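Local coordinates for protein Per a 4 allergen (Periplaneta americana, PDB 3EBW) that is a cockroach allergen of the lipocalin family that is bound by IgE and probably carries small hydrophobic ligands inside its beta barrel, at residues A[8-13]-A[98-103]; A[13-18]-A[79-84]; A[19-24]-A[39-44]; A[51-56]-A[70-75]; A[93-98]-A[106-111]. One frame throughout, in Å; residues are numbered along the deposited sequence.

Contact 1: residues A[8-13]-A[98-103]; sequences TSFTGL and VGTDYQ. Unlike the reference sequence in segment 98-103: Val98 (reference Ile).
Phe10 makes the largest contribution to this interface between the loop 8-13 and the end of strand 93-100. With CG anti to the backbone N (chi1 -177°), the ring of Phe10 lies along the strand backbone: CD1 is 4.0 Å from Gly99 CA, and CZ reaches Thr100 CG2 at 3.5 Å. The same methyl of Thr100 stands over the centre of the Tyr102 ring, so this methyl touches both rings, from directions about a right angle apart. Tyr102 OH meets the edge of the Phe10 ring near its plane, 3.8 Å from CZ. Leu13 completes the group, its CD1 lying 4.3 Å from Tyr102 CE2.

No clear hydrogen bond crosses between the segments; the polar links are local or lead outward. Thr100 OG1 accepts from Tyr102 N at 2.9 Å, which defines an ST turn, and Asp101 OD2 accepts from Gln103 N at 2.6 Å, an Asx turn. Beyond the ST turn, the ring end of Tyr102 reaches the loop, where its hydroxyl is hydrogen-bonded to Asp14 N. At the other end Thr8 OG1 bonds to Met97 O.

Val98 and Gly99 both face Ile107 in a classic beta bulge at the strand end. The loop thus runs alongside strand 93-100, the strand's other neighbour here being 106-112, while Gly12 N and the backbone of Leu13 bond to Glu78, just before strand 80-83.

Contact 2: residues A[13-18]-A[79-84]; sequences LDMTKY and DTFDIA. Unlike the reference sequence in segment 79-84: Asp79 (reference Asn).
A Met-aromatic contact joins the segment leading into the first barrel strand of this lipocalin fold to strand 80-83. Met15, modelled as selenomethionine, starts with CG anti to the carbonyl carbon, so that from CB the chain heads for Phe81; CG lies 4.0 Å from Phe81 CB. Bends at chi2 and chi3 then fold the tip over the ring. SE sits 4.3 Å from the Phe81 ring centroid and 27° off the ring normal. The terminal CE is closer, 3.7 Å from that centroid and 20° off the normal, which is CH-pi geometry over the face, displaced toward the CD2 rim. The edge of the ring is met in its plane by Ile83 CD1, and Tyr44 touches both Met15 and Phe81. A bound polyether, probably from the crystallisation liquor, lies about 5 Å from the Phe81 side chain, consistent with a ring near the ligand cavity. Beside this pair, Leu13 turns its other branch to the strand, with CD2 3.5 Å from Thr80 N and 4.3 Å from Phe81 CD1.

Contact 3: residues A[19-24]-A[39-44]; sequences VGTWYE and CEYDKY
Gly20, Thr21 and Trp22 form the Gly-X-Trp signature of the lipocalins, placed here at the start of the first barrel strand; residues 20-24 run antiparallel to 40-44, their directions 165° apart. The backbone ladder satisfies its donors and acceptors in turn. Gly20 N gives to Tyr44 O at 2.7 Å, in the carbonyl plane on a lone pair, and Tyr44 N returns a bond to Gly20 O. Trp22 and Asp42 form the next hydrogen-bonded pair: Trp22 N to Asp42 O is 2.8 Å, nearly along the C=O axis, and Asp42 N to Trp22 O is 2.9 Å. Glu24 N to Glu40 O adds a fifth hydrogen bond, that oxygen's position being less certain. The intervening residues bond outward, Tyr23 to Ser125 and Lys43 to Thr55, while the indole NE1 of Trp22 is taken by Tyr18 O.

Glu24 and Glu40 differ: their side chains cross obliquely, carboxylate planes 27° apart, and bring acceptors together without a bond. Arg27 makes long, weak ion pairs with both; crowding might favour protonation.

On the face bearing Thr21, Tyr23 and Tyr41, Thr21 CG2 lies 3.8 Å above the Tyr23 ring and also over a face of the Tyr41 ring. On the other, Trp22 and Tyr44 cross at about a right angle, Tyr44 CD2 meeting the indole edge 4.1 Å from CD1.

Contact 4: residues A[51-56]-A[70-75]; sequences VIQVTS and TGTVPS
Thr55 and Thr70 both place OG1 anti to their carbonyl carbon (chi1 -85° and -74°), which turns the two hydroxyls toward each other across a beta hairpin of the lipocalin barrel. They are 2.6 Å apart, OG1 to OG1, in a hydrogen bond whose donor is not fixed. In Val54, CG1 takes the crowded position between the backbone N and the carbonyl carbon, and so leans over the peptide of Gly71, 3.6 Å from its C.

Strands 52-56 and 70-72 run antiparallel at 156°. Val54 and Gly71 are the hydrogen-bonded pair: Val54 N meets Gly71 O at 2.5 Å, nearly along the C=O axis, and Gly71 N returns to Val54 O at 2.7 Å. Past the end of the bridged residues, Val73 N still reaches Ile52 O at 3.0 Å, in the carbonyl plane.

The two faces differ in character. Gln53, Thr55, Thr70 and Thr72 make a largely polar one; the Val54 side chain lies on the other, against Tyr44 and about 4 Å from a bound polyether, probably from crystallisation, consistent with a barrel interior. Ile52 reaches Met15 and Trp76. At the start of 51-56, Val51 has CG1 anti to the backbone N and sets this methyl 3.6 Å from Thr72 CG2.

Contact 5: residues A[93-98]-A[106-111]; sequences STYFMV and SIVAGC. Unlike the reference sequence in segment 93-98: Val98 (reference Ile).
Tyr95 opens the contact, as its CB approaches Val108 CG1 at 4.2 Å and its ring meets Gly110 obliquely, CD1 being 4.0 Å from CA; its side chain is about 3 Å from a bound polyether, probably from the crystallisation liquor. Phe96 follows with the paired bonds: its N gives to Ala109 O at 2.8 Å, nearly along the C=O axis, and its O receives Ala109 N at 3.0 Å with a more bent angle of 138°. Ala109 O also lies in the plane of the Phe96 ring, at its edge. Met97, a selenomethionine, bends at chi2 and chi3 so that SE reaches Val108 CG2 at 3.7 Å, while Tyr18 and Phe10 also touch its side chain. Val98 closes the row, with CG2 3.9 Å from Ala109 CB and CB against Ile107. Cys111 is tied to Cys4 by a disulfide. With strand directions at 146°, the arrangement is a twisted antiparallel hairpin, as in the up-and-down barrel of lipocalins.

All five contacts reach one curled antiparallel sheet. Contacts 2 and 5 are buried, whereas contacts 1, 3 and 4 are only partly so. Contacts 3, 4 and 5 are strand pairings resting on backbone hydrogen bonds; contacts 1 and 2 set the segments preceding strand 20-27 against strands 93-100 and 80-83 through side chains, with no clear bond across. Contacts 1 and 5 share strand 93-100 and Val98, while contacts 1 and 2 share Leu13. Lys43 N to Thr55 O joins contact 3 to contact 4, Ala84 N to Thr72 O joins contact 4 to contact 2, and Phe81 N to Tyr95 O joins contact 2 to contact 5. Inside, Tyr18 bonds Ser106 and meets Tyr44.

Contact 1: residues A[8-13]-A[98-103]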
# COMPACT_ATOMS: atom_id res chain seq x y z
N THR A 8 -5.90 -10.70 -18.18
CA THR A 8 -5.95 -9.57 -19.11
C THR A 8 -6.69 -10.16 -20.29
O THR A 8 -6.57 -11.34 -20.58
CB THR A 8 -4.51 -9.07 -19.50
OG1 THR A 8 -4.60 -8.17 -20.61
CG2 THR A 8 -3.60 -10.23 -19.86
N SER A 9 -7.50 -9.34 -20.93
CA SER A 9 -8.30 -9.79 -22.06
C SER A 9 -8.09 -8.77 -23.16
O SER A 9 -8.98 -8.50 -23.96
CB SER A 9 -9.78 -9.82 -21.68
OG SER A 9 -10.30 -8.50 -21.58
N PHE A 10 -6.90 -8.20 -23.17
CA PHE A 10 -6.55 -7.19 -24.15
C PHE A 10 -5.86 -7.95 -25.27
O PHE A 10 -5.48 -9.10 -25.09
CB PHE A 10 -5.59 -6.20 -23.47
CG PHE A 10 -5.18 -5.04 -24.32
CD1 PHE A 10 -6.04 -3.99 -24.56
CD2 PHE A 10 -3.89 -4.98 -24.84
CE1 PHE A 10 -5.63 -2.88 -25.30
CE2 PHE A 10 -3.47 -3.89 -25.58
CZ PHE A 10 -4.34 -2.83 -25.81
N THR A 11 -5.74 -7.31 -26.44
CA THR A 11 -5.05 -7.91 -27.59
C THR A 11 -4.77 -6.81 -28.58
O THR A 11 -5.31 -5.71 -28.47
CB THR A 11 -5.88 -8.92 -28.36
OG1 THR A 11 -7.01 -8.24 -28.91
CG2 THR A 11 -6.30 -10.08 -27.48
N GLY A 12 -3.95 -7.15 -29.58
CA GLY A 12 -3.60 -6.20 -30.62
C GLY A 12 -2.60 -5.18 -30.10
O GLY A 12 -2.48 -4.09 -30.66
N LEU A 13 -1.89 -5.55 -29.04
CA LEU A 13 -0.90 -4.68 -28.43
C LEU A 13 0.16 -4.30 -29.46
O LEU A 13 0.69 -5.15 -30.15
CB LEU A 13 -0.27 -5.36 -27.21
CG LEU A 13 0.89 -4.58 -26.55
CD1 LEU A 13 0.41 -3.22 -26.07
CD2 LEU A 13 1.45 -5.41 -25.42
N VAL A 98 -2.85 -4.85 -19.40
CA VAL A 98 -4.25 -5.06 -19.05
C VAL A 98 -5.26 -4.25 -19.86
O VAL A 98 -6.37 -4.72 -20.14
CB VAL A 98 -4.46 -4.78 -17.57
CG1 VAL A 98 -5.94 -4.90 -17.19
CG2 VAL A 98 -3.61 -5.73 -16.76
N GLY A 99 -4.89 -3.03 -20.25
CA GLY A 99 -5.80 -2.21 -21.03
C GLY A 99 -5.29 -0.82 -21.36
O GLY A 99 -4.78 -0.10 -20.50
N THR A 100 -5.41 -0.42 -22.62
CA THR A 100 -4.97 0.90 -23.01
C THR A 100 -5.58 1.42 -24.33
O THR A 100 -6.04 0.65 -25.16
CB THR A 100 -3.46 0.95 -23.14
OG1 THR A 100 -3.07 2.29 -23.46
CG2 THR A 100 -2.97 0.01 -24.25
N ASP A 101 -5.58 2.74 -24.50
CA ASP A 101 -6.09 3.33 -25.72
C ASP A 101 -4.94 4.09 -26.36
O ASP A 101 -5.14 4.92 -27.25
CB ASP A 101 -7.25 4.28 -25.41
CG ASP A 101 -6.80 5.58 -24.77
OD1 ASP A 101 -7.68 6.44 -24.55
OD2 ASP A 101 -5.60 5.75 -24.49
N TYR A 102 -3.74 3.79 -25.90
CA TYR A 102 -2.51 4.40 -26.37
C TYR A 102 -2.46 5.90 -26.33
O TYR A 102 -1.50 6.48 -26.85
CB TYR A 102 -2.16 3.96 -27.80
CG TYR A 102 -2.03 2.47 -27.99
CD1 TYR A 102 -3.15 1.70 -28.29
CD2 TYR A 102 -0.81 1.83 -27.86
CE1 TYR A 102 -3.06 0.33 -28.44
CE2 TYR A 102 -0.71 0.46 -28.02
CZ TYR A 102 -1.84 -0.28 -28.30
OH TYR A 102 -1.80 -1.64 -28.40
N GLN A 103 -3.45 6.56 -25.74
CA GLN A 103 -3.38 8.02 -25.66
C GLN A 103 -4.34 8.71 -24.71
O GLN A 103 -5.02 9.65 -25.10
CB GLN A 103 -3.47 8.63 -27.06
CG GLN A 103 -2.08 9.00 -27.62
CD GLN A 103 -2.08 9.40 -29.08
OE1 GLN A 103 -2.73 10.36 -29.48
NE2 GLN A 103 -1.33 8.66 -29.89

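Contact 2: residues A[13-18]-A[79-84]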
# COMPACT_ATOMS: atom_id res chain seq x y z
N LEU A 13 -1.89 -5.55 -29.04
CA LEU A 13 -0.90 -4.68 -28.43
C LEU A 13 0.16 -4.30 -29.46
O LEU A 13 0.69 -5.15 -30.15
CB LEU A 13 -0.27 -5.36 -27.21
CG LEU A 13 0.89 -4.58 -26.55
CD1 LEU A 13 0.41 -3.22 -26.07
CD2 LEU A 13 1.45 -5.41 -25.42
N ASP A 14 0.46 -3.02 -29.56
CA ASP A 14 1.44 -2.52 -30.50
C ASP A 14 2.35 -1.49 -29.77
O ASP A 14 2.08 -0.28 -29.77
CB ASP A 14 0.71 -1.89 -31.70
CG ASP A 14 1.65 -1.36 -32.76
OD1 ASP A 14 2.85 -1.69 -32.72
OD2 ASP A 14 1.19 -0.61 -33.65
N MSE A 15 3.41 -2.00 -29.16
CA MSE A 15 4.35 -1.17 -28.41
C MSE A 15 4.88 -0.00 -29.20
O MSE A 15 5.56 0.85 -28.67
CB MSE A 15 5.50 -2.01 -27.86
CG MSE A 15 5.07 -2.93 -26.73
SE MSE A 15 4.13 -1.99 -25.27
CE MSE A 15 5.71 -1.49 -24.27
N THR A 16 4.56 0.05 -30.48
CA THR A 16 5.02 1.15 -31.29
C THR A 16 4.04 2.29 -31.06
O THR A 16 4.43 3.44 -31.07
CB THR A 16 5.04 0.76 -32.76
OG1 THR A 16 5.63 -0.54 -32.88
CG2 THR A 16 5.89 1.74 -33.55
N LYS A 17 2.78 1.95 -30.83
CA LYS A 17 1.75 2.95 -30.57
C LYS A 17 1.80 3.37 -29.10
O LYS A 17 1.05 4.26 -28.67
CB LYS A 17 0.36 2.38 -30.87
CG LYS A 17 -0.00 2.29 -32.35
CD LYS A 17 -1.42 1.75 -32.49
CE LYS A 17 -1.90 1.70 -33.92
NZ LYS A 17 -3.17 0.93 -33.97
N TYR A 18 2.67 2.72 -28.33
CA TYR A 18 2.81 3.01 -26.92
C TYR A 18 3.92 4.02 -26.71
O TYR A 18 4.22 4.41 -25.59
CB TYR A 18 3.15 1.73 -26.16
CG TYR A 18 2.80 1.82 -24.70
CD1 TYR A 18 1.48 1.78 -24.28
CD2 TYR A 18 3.80 1.98 -23.74
CE1 TYR A 18 1.15 1.90 -22.94
CE2 TYR A 18 3.48 2.11 -22.41
CZ TYR A 18 2.16 2.07 -22.01
OH TYR A 18 1.84 2.24 -20.67
N ASP A 79 -0.67 -9.27 -25.82
CA ASP A 79 -1.01 -8.41 -24.68
C ASP A 79 0.07 -8.53 -23.60
O ASP A 79 -0.22 -8.57 -22.41
CB ASP A 79 -2.34 -8.85 -24.09
CG ASP A 79 -2.28 -10.25 -23.49
OD1 ASP A 79 -1.23 -10.93 -23.62
OD2 ASP A 79 -3.28 -10.68 -22.87
N THR A 80 1.33 -8.58 -24.03
CA THR A 80 2.44 -8.75 -23.11
C THR A 80 3.65 -8.03 -23.63
O THR A 80 3.81 -7.92 -24.83
CB THR A 80 2.77 -10.24 -22.99
OG1 THR A 80 1.97 -10.81 -21.95
CG2 THR A 80 4.25 -10.48 -22.73
N PHE A 81 4.49 -7.49 -22.76
CA PHE A 81 5.71 -6.87 -23.27
C PHE A 81 6.85 -7.11 -22.31
O PHE A 81 6.64 -7.19 -21.12
CB PHE A 81 5.54 -5.38 -23.59
CG PHE A 81 5.23 -4.51 -22.41
CD1 PHE A 81 3.91 -4.28 -22.03
CD2 PHE A 81 6.25 -3.86 -21.72
CE1 PHE A 81 3.62 -3.41 -21.00
CE2 PHE A 81 5.96 -2.99 -20.69
CZ PHE A 81 4.65 -2.76 -20.33
N ASP A 82 8.05 -7.30 -22.83
CA ASP A 82 9.18 -7.54 -21.96
C ASP A 82 10.13 -6.33 -21.93
O ASP A 82 10.14 -5.49 -22.84
CB ASP A 82 9.93 -8.80 -22.41
CG ASP A 82 9.01 -10.06 -22.50
OD1 ASP A 82 9.51 -11.19 -22.28
OD2 ASP A 82 7.78 -9.91 -22.79
N ILE A 83 10.90 -6.23 -20.85
CA ILE A 83 11.86 -5.16 -20.68
C ILE A 83 13.22 -5.79 -20.48
O ILE A 83 13.35 -6.80 -19.80
CB ILE A 83 11.50 -4.30 -19.51
CG1 ILE A 83 10.07 -3.79 -19.71
CG2 ILE A 83 12.50 -3.15 -19.37
CD1 ILE A 83 9.87 -2.76 -20.76
N ALA A 84 14.22 -5.18 -21.11
CA ALA A 84 15.57 -5.67 -21.05
C ALA A 84 16.60 -4.70 -20.44
O ALA A 84 16.48 -3.49 -20.59
CB ALA A 84 16.00 -6.07 -22.43

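Contact 3: residues A[19-24]-A[39-44]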
# COMPACT_ATOMS: atom_id res chain seq x y z
N VAL A 19 4.56 4.41 -27.80
CA VAL A 19 5.64 5.38 -27.75
C VAL A 19 5.17 6.61 -26.98
O VAL A 19 3.97 6.88 -26.90
CB VAL A 19 6.09 5.77 -29.19
CG1 VAL A 19 6.51 7.23 -29.25
CG2 VAL A 19 7.27 4.88 -29.61
N GLY A 20 6.11 7.34 -26.40
CA GLY A 20 5.73 8.53 -25.66
C GLY A 20 6.03 8.57 -24.17
O GLY A 20 6.82 7.77 -23.65
N THR A 21 5.40 9.52 -23.48
CA THR A 21 5.59 9.72 -22.05
C THR A 21 4.33 9.42 -21.26
O THR A 21 3.32 10.10 -21.39
CB THR A 21 6.01 11.16 -21.75
OG1 THR A 21 7.30 11.40 -22.34
CG2 THR A 21 6.09 11.40 -20.25
N TRP A 22 4.42 8.38 -20.44
CA TRP A 22 3.30 7.98 -19.62
C TRP A 22 3.54 8.31 -18.15
O TRP A 22 4.49 7.83 -17.54
CB TRP A 22 3.03 6.49 -19.78
CG TRP A 22 2.56 6.08 -21.12
CD1 TRP A 22 3.33 5.67 -22.17
CD2 TRP A 22 1.20 6.07 -21.59
NE1 TRP A 22 2.53 5.40 -23.26
CE2 TRP A 22 1.23 5.63 -22.93
CE3 TRP A 22 -0.04 6.38 -21.00
CZ2 TRP A 22 0.07 5.51 -23.70
CZ3 TRP A 22 -1.19 6.25 -21.77
CH2 TRP A 22 -1.13 5.82 -23.10
N TYR A 23 2.68 9.14 -17.58
CA TYR A 23 2.81 9.48 -16.16
C TYR A 23 2.07 8.44 -15.32
O TYR A 23 0.96 8.02 -15.64
CB TYR A 23 2.23 10.88 -15.88
CG TYR A 23 2.97 12.00 -16.58
CD1 TYR A 23 4.31 12.26 -16.31
CD2 TYR A 23 2.34 12.77 -17.56
CE1 TYR A 23 4.99 13.26 -17.00
CE2 TYR A 23 3.02 13.76 -18.25
CZ TYR A 23 4.33 13.99 -17.98
OH TYR A 23 4.98 14.95 -18.70
N GLU A 24 2.71 8.00 -14.24
CA GLU A 24 2.10 7.01 -13.37
C GLU A 24 1.15 7.75 -12.41
O GLU A 24 1.60 8.43 -11.51
CB GLU A 24 3.18 6.26 -12.60
CG GLU A 24 2.66 5.23 -11.63
CD GLU A 24 3.73 4.22 -11.24
OE1 GLU A 24 3.54 3.50 -10.24
OE2 GLU A 24 4.77 4.14 -11.94
N CYS A 39 7.03 12.69 -8.69
CA CYS A 39 7.29 12.59 -10.12
C CYS A 39 7.66 11.15 -10.47
O CYS A 39 8.65 10.59 -9.96
CB CYS A 39 8.41 13.55 -10.56
SG CYS A 39 8.74 13.48 -12.36
N GLU A 40 6.85 10.56 -11.35
CA GLU A 40 7.09 9.20 -11.79
C GLU A 40 6.45 8.93 -13.15
O GLU A 40 5.23 8.82 -13.28
CB GLU A 40 6.55 8.22 -10.76
CG GLU A 40 7.25 6.90 -10.78
CD GLU A 40 6.44 5.86 -10.09
OE1 GLU A 40 5.24 6.13 -9.95
OE2 GLU A 40 6.96 4.80 -9.71
N TYR A 41 7.29 8.82 -14.18
CA TYR A 41 6.81 8.56 -15.52
C TYR A 41 7.79 7.67 -16.29
O TYR A 41 8.96 7.59 -15.95
CB TYR A 41 6.61 9.88 -16.26
CG TYR A 41 7.89 10.63 -16.53
CD1 TYR A 41 8.06 11.94 -16.09
CD2 TYR A 41 8.92 10.03 -17.23
CE1 TYR A 41 9.24 12.62 -16.34
CE2 TYR A 41 10.09 10.69 -17.47
CZ TYR A 41 10.25 11.97 -17.03
OH TYR A 41 11.44 12.59 -17.29
N ASP A 42 7.29 6.99 -17.30
CA ASP A 42 8.14 6.16 -18.15
C ASP A 42 8.05 6.78 -19.55
O ASP A 42 6.97 7.23 -19.97
CB ASP A 42 7.64 4.70 -18.17
CG ASP A 42 7.98 3.94 -16.90
OD1 ASP A 42 9.03 3.27 -16.86
OD2 ASP A 42 7.21 4.02 -15.93
N LYS A 43 9.17 6.87 -20.25
CA LYS A 43 9.19 7.44 -21.60
C LYS A 43 9.62 6.39 -22.59
O LYS A 43 10.67 5.75 -22.40
CB LYS A 43 10.14 8.62 -21.71
CG LYS A 43 10.37 9.04 -23.15
CD LYS A 43 10.27 10.55 -23.34
CE LYS A 43 11.50 11.30 -22.84
NZ LYS A 43 11.28 12.78 -22.84
N TYR A 44 8.79 6.19 -23.62
CA TYR A 44 9.08 5.22 -24.68
C TYR A 44 9.47 5.94 -25.96
O TYR A 44 8.78 6.84 -26.44
CB TYR A 44 7.88 4.30 -24.90
CG TYR A 44 7.68 3.34 -23.77
CD1 TYR A 44 8.20 2.04 -23.82
CD2 TYR A 44 6.94 3.71 -22.65
CE1 TYR A 44 7.96 1.13 -22.78
CE2 TYR A 44 6.70 2.81 -21.62
CZ TYR A 44 7.20 1.53 -21.69
OH TYR A 44 6.88 0.64 -20.72

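Contact 4: residues A[51-56]-A[70-75]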
# COMPACT_ATOMS: atom_id res chain seq x y z
N VAL A 51 14.74 -0.51 -32.43
CA VAL A 51 14.62 -0.74 -31.00
C VAL A 51 13.72 0.24 -30.27
O VAL A 51 13.82 1.44 -30.47
CB VAL A 51 15.99 -0.68 -30.28
CG1 VAL A 51 15.78 -0.87 -28.79
CG2 VAL A 51 16.92 -1.77 -30.82
N ILE A 52 12.82 -0.28 -29.44
CA ILE A 52 11.98 0.60 -28.64
C ILE A 52 12.72 0.76 -27.32
O ILE A 52 13.05 -0.20 -26.62
CB ILE A 52 10.59 0.04 -28.38
CG1 ILE A 52 9.81 -0.04 -29.69
CG2 ILE A 52 9.87 0.95 -27.38
CD1 ILE A 52 8.36 -0.30 -29.49
N GLN A 53 13.00 2.00 -27.00
CA GLN A 53 13.75 2.28 -25.81
C GLN A 53 12.85 2.83 -24.71
O GLN A 53 11.92 3.62 -24.98
CB GLN A 53 14.82 3.29 -26.18
CG GLN A 53 16.12 3.09 -25.52
CD GLN A 53 17.15 3.95 -26.17
OE1 GLN A 53 16.99 5.18 -26.25
NE2 GLN A 53 18.23 3.33 -26.66
N VAL A 54 13.10 2.41 -23.48
CA VAL A 54 12.29 2.94 -22.40
C VAL A 54 13.12 3.54 -21.26
O VAL A 54 14.10 2.96 -20.80
CB VAL A 54 11.32 1.89 -21.84
CG1 VAL A 54 12.06 0.85 -21.03
CG2 VAL A 54 10.24 2.58 -21.04
N THR A 55 12.74 4.75 -20.87
CA THR A 55 13.42 5.42 -19.78
C THR A 55 12.47 5.69 -18.64
O THR A 55 11.46 6.37 -18.79
CB THR A 55 14.06 6.75 -20.19
OG1 THR A 55 15.36 6.50 -20.74
CG2 THR A 55 14.20 7.67 -18.98
N SER A 56 12.84 5.16 -17.48
CA SER A 56 12.09 5.34 -16.26
C SER A 56 12.69 6.51 -15.48
O SER A 56 13.90 6.55 -15.21
CB SER A 56 12.17 4.09 -15.41
OG SER A 56 11.75 4.40 -14.11
N THR A 70 17.10 3.12 -17.77
CA THR A 70 16.70 2.87 -19.13
C THR A 70 16.66 1.38 -19.42
O THR A 70 17.26 0.58 -18.72
CB THR A 70 17.65 3.55 -20.15
OG1 THR A 70 17.41 4.97 -20.16
CG2 THR A 70 17.45 3.01 -21.55
N GLY A 71 15.91 1.03 -20.46
CA GLY A 71 15.82 -0.36 -20.86
C GLY A 71 15.20 -0.38 -22.24
O GLY A 71 14.63 0.61 -22.70
N THR A 72 15.30 -1.51 -22.91
CA THR A 72 14.70 -1.63 -24.24
C THR A 72 13.61 -2.67 -24.09
O THR A 72 13.69 -3.52 -23.19
CB THR A 72 15.72 -2.15 -25.27
OG1 THR A 72 16.18 -3.45 -24.89
CG2 THR A 72 16.92 -1.19 -25.36
N VAL A 73 12.58 -2.59 -24.93
CA VAL A 73 11.52 -3.60 -24.91
C VAL A 73 11.80 -4.48 -26.13
O VAL A 73 11.35 -4.19 -27.21
CB VAL A 73 10.06 -2.96 -24.91
CG1 VAL A 73 10.08 -1.53 -25.40
CG2 VAL A 73 9.11 -3.81 -25.75
N PRO A 74 12.57 -5.56 -25.95
CA PRO A 74 13.00 -6.54 -26.94
C PRO A 74 11.95 -7.43 -27.58
O PRO A 74 12.22 -8.06 -28.60
CB PRO A 74 14.04 -7.35 -26.17
CG PRO A 74 13.45 -7.43 -24.86
CD PRO A 74 13.01 -6.00 -24.61
N SER A 75 10.77 -7.49 -26.99
CA SER A 75 9.71 -8.30 -27.59
C SER A 75 8.37 -7.93 -27.01
O SER A 75 8.28 -7.11 -26.12
CB SER A 75 9.96 -9.78 -27.36
OG SER A 75 9.66 -10.15 -26.05

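Contact 5: residues A[93-98]-A[106-111]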
# COMPACT_ATOMS: atom_id res chain seq x y z
N SER A 93 12.29 -8.82 -17.34
CA SER A 93 10.99 -8.86 -16.68
C SER A 93 9.85 -8.85 -17.71
O SER A 93 9.98 -8.23 -18.76
CB SER A 93 10.84 -7.68 -15.73
OG SER A 93 10.96 -6.46 -16.45
N THR A 94 8.74 -9.54 -17.42
CA THR A 94 7.58 -9.58 -18.32
C THR A 94 6.40 -8.89 -17.66
O THR A 94 6.14 -9.13 -16.51
CB THR A 94 7.14 -11.02 -18.67
OG1 THR A 94 8.21 -11.69 -19.34
CG2 THR A 94 5.92 -11.02 -19.58
N TYR A 95 5.70 -8.06 -18.42
CA TYR A 95 4.54 -7.28 -17.96
C TYR A 95 3.32 -7.50 -18.87
O TYR A 95 3.45 -7.61 -20.10
CB TYR A 95 4.90 -5.80 -18.00
CG TYR A 95 6.02 -5.42 -17.09
CD1 TYR A 95 5.76 -5.06 -15.77
CD2 TYR A 95 7.33 -5.42 -17.53
CE1 TYR A 95 6.78 -4.71 -14.91
CE2 TYR A 95 8.36 -5.08 -16.68
CZ TYR A 95 8.08 -4.72 -15.38
OH TYR A 95 9.09 -4.35 -14.52
N PHE A 96 2.13 -7.53 -18.27
CA PHE A 96 0.87 -7.73 -18.98
C PHE A 96 0.18 -6.41 -19.28
O PHE A 96 0.02 -5.61 -18.40
CB PHE A 96 -0.07 -8.60 -18.16
CG PHE A 96 0.47 -9.97 -17.93
CD1 PHE A 96 -0.05 -11.05 -18.63
CD2 PHE A 96 1.55 -10.17 -17.09
CE1 PHE A 96 0.52 -12.31 -18.49
CE2 PHE A 96 2.13 -11.43 -16.95
CZ PHE A 96 1.61 -12.50 -17.65
N MSE A 97 -0.24 -6.19 -20.51
CA MSE A 97 -0.91 -4.96 -20.86
C MSE A 97 -2.38 -5.21 -20.58
O MSE A 97 -3.07 -5.72 -21.44
CB MSE A 97 -0.73 -4.66 -22.32
CG MSE A 97 -1.46 -3.45 -22.77
SE MSE A 97 -0.88 -1.93 -21.72
CE MSE A 97 0.61 -1.32 -22.82
N VAL A 98 -2.85 -4.85 -19.40
CA VAL A 98 -4.25 -5.06 -19.05
C VAL A 98 -5.26 -4.25 -19.86
O VAL A 98 -6.37 -4.72 -20.14
CB VAL A 98 -4.46 -4.78 -17.57
CG1 VAL A 98 -5.94 -4.90 -17.19
CG2 VAL A 98 -3.61 -5.73 -16.76
N SER A 106 -3.66 3.97 -19.46
CA SER A 106 -2.84 2.81 -19.76
C SER A 106 -2.68 1.93 -18.54
O SER A 106 -1.82 2.23 -17.72
CB SER A 106 -1.45 3.25 -20.20
OG SER A 106 -0.48 2.28 -19.85
N ILE A 107 -3.44 0.86 -18.41
CA ILE A 107 -3.24 0.03 -17.23
C ILE A 107 -2.37 -1.22 -17.53
O ILE A 107 -2.77 -2.12 -18.24
CB ILE A 107 -4.64 -0.28 -16.47
CG1 ILE A 107 -4.86 -1.76 -16.30
CG2 ILE A 107 -5.84 0.41 -17.15
CD1 ILE A 107 -3.99 -2.37 -15.28
N VAL A 108 -1.15 -1.20 -16.99
CA VAL A 108 -0.13 -2.24 -17.12
C VAL A 108 -0.02 -2.97 -15.79
O VAL A 108 -0.41 -2.42 -14.78
CB VAL A 108 1.25 -1.62 -17.44
CG1 VAL A 108 2.37 -2.58 -17.05
CG2 VAL A 108 1.37 -1.34 -18.89
N ALA A 109 0.52 -4.19 -15.78
CA ALA A 109 0.64 -4.94 -14.54
C ALA A 109 1.68 -6.05 -14.60
O ALA A 109 1.86 -6.68 -15.62
CB ALA A 109 -0.72 -5.53 -14.16
N GLY A 110 2.37 -6.27 -13.48
CA GLY A 110 3.39 -7.29 -13.43
C GLY A 110 3.56 -7.74 -11.99
O GLY A 110 2.66 -7.60 -11.18
N CYS A 111 4.73 -8.28 -11.70
CA CYS A 111 5.05 -8.78 -10.38
C CYS A 111 6.35 -8.11 -9.98
O CYS A 111 6.96 -7.42 -10.79
CB CYS A 111 5.22 -10.28 -10.45
SG CYS A 111 3.71 -11.13 -11.04